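Side-chain contact in 3-oxo-tetronate kinase (Cupriavidus necator, PDB 5DMH), which catalyses the ATP-dependent phosphorylation of 3-oxo-tetronate to 3-oxo-tetronate 4-phosphate: residues P151-T156 against G436-P441. Residues are numbered along the deposited sequence; the frame is centred on the assembly and turned at random.
With ADP (adenosine-5'-diphosphate), chain C.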
ATOM      1  N   PRO A 151       6.687  13.019   0.967  1.00 15.37           N
ATOM      2  CA  PRO A 151       8.021  13.561   1.242  1.00 19.20           C
ATOM      3  C   PRO A 151       8.834  12.765   2.260  1.00 21.78           C
ATOM      4  O   PRO A 151      10.054  12.641   2.109  1.00 19.22           O
ATOM      5  CB  PRO A 151       7.713  14.967   1.785  1.00 18.32           C
ATOM      6  CG  PRO A 151       6.500  15.371   0.979  1.00 20.48           C
ATOM      7  CD  PRO A 151       5.666  14.079   0.928  1.00 18.34           C
ATOM      8  N   GLU A 152       8.175  12.241   3.282  1.00 19.52           N
ATOM      9  CA  GLU A 152       8.838  11.473   4.319  1.00 18.37           C
ATOM     10  C   GLU A 152       9.567  10.259   3.727  1.00 21.97           C
ATOM     11  O   GLU A 152      10.522   9.733   4.329  1.00 21.93           O
ATOM     12  CB  GLU A 152       7.807  11.010   5.354  1.00 20.05           C
ATOM     13  CG  GLU A 152       8.373  10.456   6.669  1.00 26.74           C
ATOM     14  CD  GLU A 152       7.350   9.668   7.520  1.00 28.32           C
ATOM     15  OE1 GLU A 152       6.159   9.516   7.123  1.00 28.62           O
ATOM     16  OE2 GLU A 152       7.761   9.133   8.579  1.00 25.93           O
ATOM     17  N   ASN A 153       9.080   9.790   2.583  1.00 17.42           N
ATOM     18  CA  ASN A 153       9.677   8.661   1.875  1.00 16.61           C
ATOM     19  C   ASN A 153      10.266   9.120   0.556  1.00 16.35           C
ATOM     20  O   ASN A 153      10.501   8.308  -0.357  1.00 18.66           O
ATOM     21  CB  ASN A 153       8.665   7.525   1.654  1.00 17.46           C
ATOM     22  CG  ASN A 153       8.861   6.351   2.617  1.00 19.64           C
ATOM     23  OD1 ASN A 153       9.987   6.000   2.976  1.00 23.33           O
ATOM     24  ND2 ASN A 153       7.747   5.749   3.048  1.00 18.48           N
ATOM     25  N   GLY A 154      10.537  10.425   0.455  1.00 14.37           N
ATOM     26  CA  GLY A 154      11.222  10.965  -0.703  1.00 13.97           C
ATOM     27  C   GLY A 154      10.463  11.139  -2.012  1.00 16.68           C
ATOM     28  O   GLY A 154      11.106  11.269  -3.050  1.00 17.28           O
ATOM     29  N   ARG A 155       9.130  11.137  -1.986  1.00 15.39           N
ATOM     30  CA  ARG A 155       8.345  11.342  -3.202  1.00 13.63           C
ATOM     31  C   ARG A 155       7.795  12.762  -3.235  1.00 11.73           C
ATOM     32  O   ARG A 155       7.065  13.167  -2.319  1.00 15.59           O
ATOM     33  CB  ARG A 155       7.166  10.371  -3.320  1.00 13.03           C
ATOM     34  CG  ARG A 155       7.529   8.901  -3.571  1.00 16.29           C
ATOM     35  CD  ARG A 155       7.722   8.088  -2.295  1.00 17.76           C
ATOM     36  NE  ARG A 155       7.912   6.685  -2.637  1.00 16.77           N
ATOM     37  CZ  ARG A 155       9.091   6.092  -2.842  1.00 15.34           C
ATOM     38  NH1 ARG A 155       9.135   4.814  -3.184  1.00 19.98           N
ATOM     39  NH2 ARG A 155      10.238   6.747  -2.701  1.00 15.78           N
ATOM     40  N   THR A 156       8.192  13.520  -4.259  1.00 14.52           N
ATOM     41  CA  THR A 156       7.593  14.821  -4.546  1.00 15.62           C
ATOM     42  C   THR A 156       7.122  14.946  -5.999  1.00 15.22           C
ATOM     43  O   THR A 156       7.564  14.196  -6.881  1.00 15.23           O
ATOM     44  CB  THR A 156       8.551  16.006  -4.188  1.00 14.00           C
ATOM     45  OG1 THR A 156       9.767  15.910  -4.928  1.00 15.05           O
ATOM     46  CG2 THR A 156       8.854  16.016  -2.710  1.00 16.95           C
ATOM     47  N   GLY A 436       7.536  -2.533  -0.965  1.00 13.60           N
ATOM     48  CA  GLY A 436       8.840  -2.903  -1.454  1.00 11.73           C
ATOM     49  C   GLY A 436       9.916  -1.838  -1.334  1.00 13.37           C
ATOM     50  O   GLY A 436      11.065  -2.137  -0.988  1.00 15.14           O
ATOM     51  N   ASN A 437       9.561  -0.591  -1.615  1.00 15.70           N
ATOM     52  CA  ASN A 437      10.532   0.478  -1.585  1.00 16.33           C
ATOM     53  C   ASN A 437      10.833   1.048  -0.181  1.00 14.67           C
ATOM     54  O   ASN A 437      11.696   1.931  -0.041  1.00 16.19           O
ATOM     55  CB  ASN A 437      10.064   1.621  -2.506  1.00 18.31           C
ATOM     56  CG  ASN A 437      10.129   1.259  -3.973  1.00 18.92           C
ATOM     57  OD1 ASN A 437      11.075   0.630  -4.439  1.00 22.13           O
ATOM     58  ND2 ASN A 437       9.132   1.684  -4.715  1.00 15.65           N
ATOM     59  N   PHE A 438      10.135   0.583   0.847  1.00 12.88           N
ATOM     60  CA  PHE A 438      10.236   1.219   2.155  1.00 14.89           C
ATOM     61  C   PHE A 438      11.189   0.505   3.104  1.00 14.19           C
ATOM     62  O   PHE A 438      11.574  -0.667   2.874  1.00 16.33           O
ATOM     63  CB  PHE A 438       8.866   1.326   2.817  1.00 14.98           C
ATOM     64  CG  PHE A 438       7.910   2.242   2.111  1.00 17.73           C
ATOM     65  CD1 PHE A 438       8.331   3.065   1.061  1.00 19.05           C
ATOM     66  CD2 PHE A 438       6.568   2.261   2.486  1.00 18.22           C
ATOM     67  CE1 PHE A 438       7.410   3.905   0.416  1.00 22.35           C
ATOM     68  CE2 PHE A 438       5.664   3.099   1.846  1.00 18.09           C
ATOM     69  CZ  PHE A 438       6.083   3.906   0.814  1.00 18.20           C
ATOM     70  N   GLY A 439      11.556   1.222   4.168  1.00 15.68           N
ATOM     71  CA  GLY A 439      12.420   0.705   5.204  1.00 18.37           C
ATOM     72  C   GLY A 439      13.895   0.919   4.896  1.00 14.68           C
ATOM     73  O   GLY A 439      14.300   0.982   3.736  1.00 16.17           O
ATOM     74  N   GLY A 440      14.690   0.970   5.952  1.00 18.82           N
ATOM     75  CA  GLY A 440      16.131   1.058   5.837  1.00 19.96           C
ATOM     76  C   GLY A 440      16.761  -0.311   5.675  1.00 19.29           C
ATOM     77  O   GLY A 440      16.052  -1.341   5.654  1.00 18.11           O
ATOM     78  N   PRO A 441      18.096  -0.352   5.534  1.00 18.35           N
ATOM     79  CA  PRO A 441      18.805  -1.628   5.363  1.00 17.38           C
ATOM     80  C   PRO A 441      18.565  -2.659   6.444  1.00 18.94           C
ATOM     81  O   PRO A 441      18.614  -3.860   6.157  1.00 18.63           O
ATOM     82  CB  PRO A 441      20.282  -1.211   5.390  1.00 27.55           C
ATOM     83  CG  PRO A 441      20.276   0.211   4.978  1.00 32.69           C
ATOM     84  CD  PRO A 441      19.004   0.805   5.438  1.00 23.97           C
TER
HETATM   85  PB  ADP C 501       6.800  -4.282  -4.414  1.00 15.16           P
HETATM   86  O1B ADP C 501       6.190  -3.872  -3.078  1.00 14.52           O
HETATM   87  O2B ADP C 501       8.310  -4.114  -4.406  1.00 15.66           O
HETATM   88  O3B ADP C 501       6.108  -3.657  -5.616  1.00 16.15           O
HETATM   89  PA  ADP C 501       5.401  -6.816  -4.856  1.00 15.91           P
HETATM   90  O1A ADP C 501       5.431  -8.004  -3.978  1.00 17.02           O
HETATM   91  O2A ADP C 501       4.192  -5.953  -4.975  1.00 14.95           O
HETATM   92  O3A ADP C 501       6.699  -5.907  -4.478  1.00 12.58           O
HETATM   93  O5' ADP C 501       5.705  -7.222  -6.378  1.00 16.92           O
HETATM   94  C5' ADP C 501       6.860  -7.965  -6.742  1.00 15.23           C
HETATM   95  C4' ADP C 501       6.471  -8.980  -7.813  1.00 16.66           C
HETATM   96  O4' ADP C 501       7.642  -9.481  -8.437  1.00 17.38           O
HETATM   97  C3' ADP C 501       5.739 -10.177  -7.218  1.00 18.61           C
HETATM   98  O3' ADP C 501       4.725 -10.664  -8.118  1.00 16.92           O
HETATM   99  C2' ADP C 501       6.844 -11.176  -7.070  1.00 17.46           C
HETATM  100  O2' ADP C 501       6.371 -12.498  -6.921  1.00 18.03           O
HETATM  101  C1' ADP C 501       7.637 -10.899  -8.324  1.00 14.30           C
HETATM  102  N9  ADP C 501       8.991 -11.425  -8.188  1.00 19.02           N
HETATM  103  C8  ADP C 501       9.787 -11.364  -7.093  1.00 21.63           C
HETATM  104  N7  ADP C 501      10.955 -11.983  -7.316  1.00 19.87           N
HETATM  105  C5  ADP C 501      10.898 -12.453  -8.585  1.00 16.97           C
HETATM  106  C6  ADP C 501      11.798 -13.227  -9.439  1.00 19.38           C
HETATM  107  N6  ADP C 501      13.004 -13.566  -8.939  1.00 16.08           N
HETATM  108  N1  ADP C 501      11.394 -13.510 -10.693  1.00 18.33           N
HETATM  109  C2  ADP C 501      10.190 -13.131 -11.168  1.00 20.13           C
HETATM  110  N3  ADP C 501       9.286 -12.433 -10.441  1.00 18.13           N
HETATM  111  C4  ADP C 501       9.599 -12.091  -9.155  1.00 18.79           C
HETATM  112  O   HOH W   1      10.572   3.756   4.727  1.00 19.65           O
HETATM  113  O   HOH W   2       6.781   3.220  -3.691  1.00 17.76           O
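The carboxamide of N153 lies nearly flat on the ring of F438, its ND2 3.1 Å above the ring plane and over the centre, with the two planes only 17° apart. This packing of an amide against an aromatic face joins the sugar-binding N-terminal domain, just where a G1 beta bulge at G154 and R155 leads into strand 155-158, to the nucleotide-binding C-terminal domain, in the loop between strand 430-434 and helix 443-451. The positive phi of G154 (76°) favours glycine in the bulge. Asparagine suits its place because a flat amide can lie against an aromatic face while its N-H and its oxygen still find hydrogen-bond partners: ND2 bonds to the carbonyl of P416, and OD1 accepts from a water that in turn takes the N-H of G439. F438 offers a broad apolar face to the amide and an edge to R155, whose NH1 comes near the ring plane, 4.1 Å from F438 CE1. The long R155 chain, bent at chi2 (90°), reaches N437, where NH1 packs on CB at 3.4 Å, while NE is held by S118 OG and NH2 bonds weakly back to N153 O. The same loop reaches the nucleotide through G436, whose N donates to ADP O1B. One residue on, the short amide of N437 turns ND2 to a water shared with R155 NH1, 3.0 Å from ND2 and 2.9 Å from NH1.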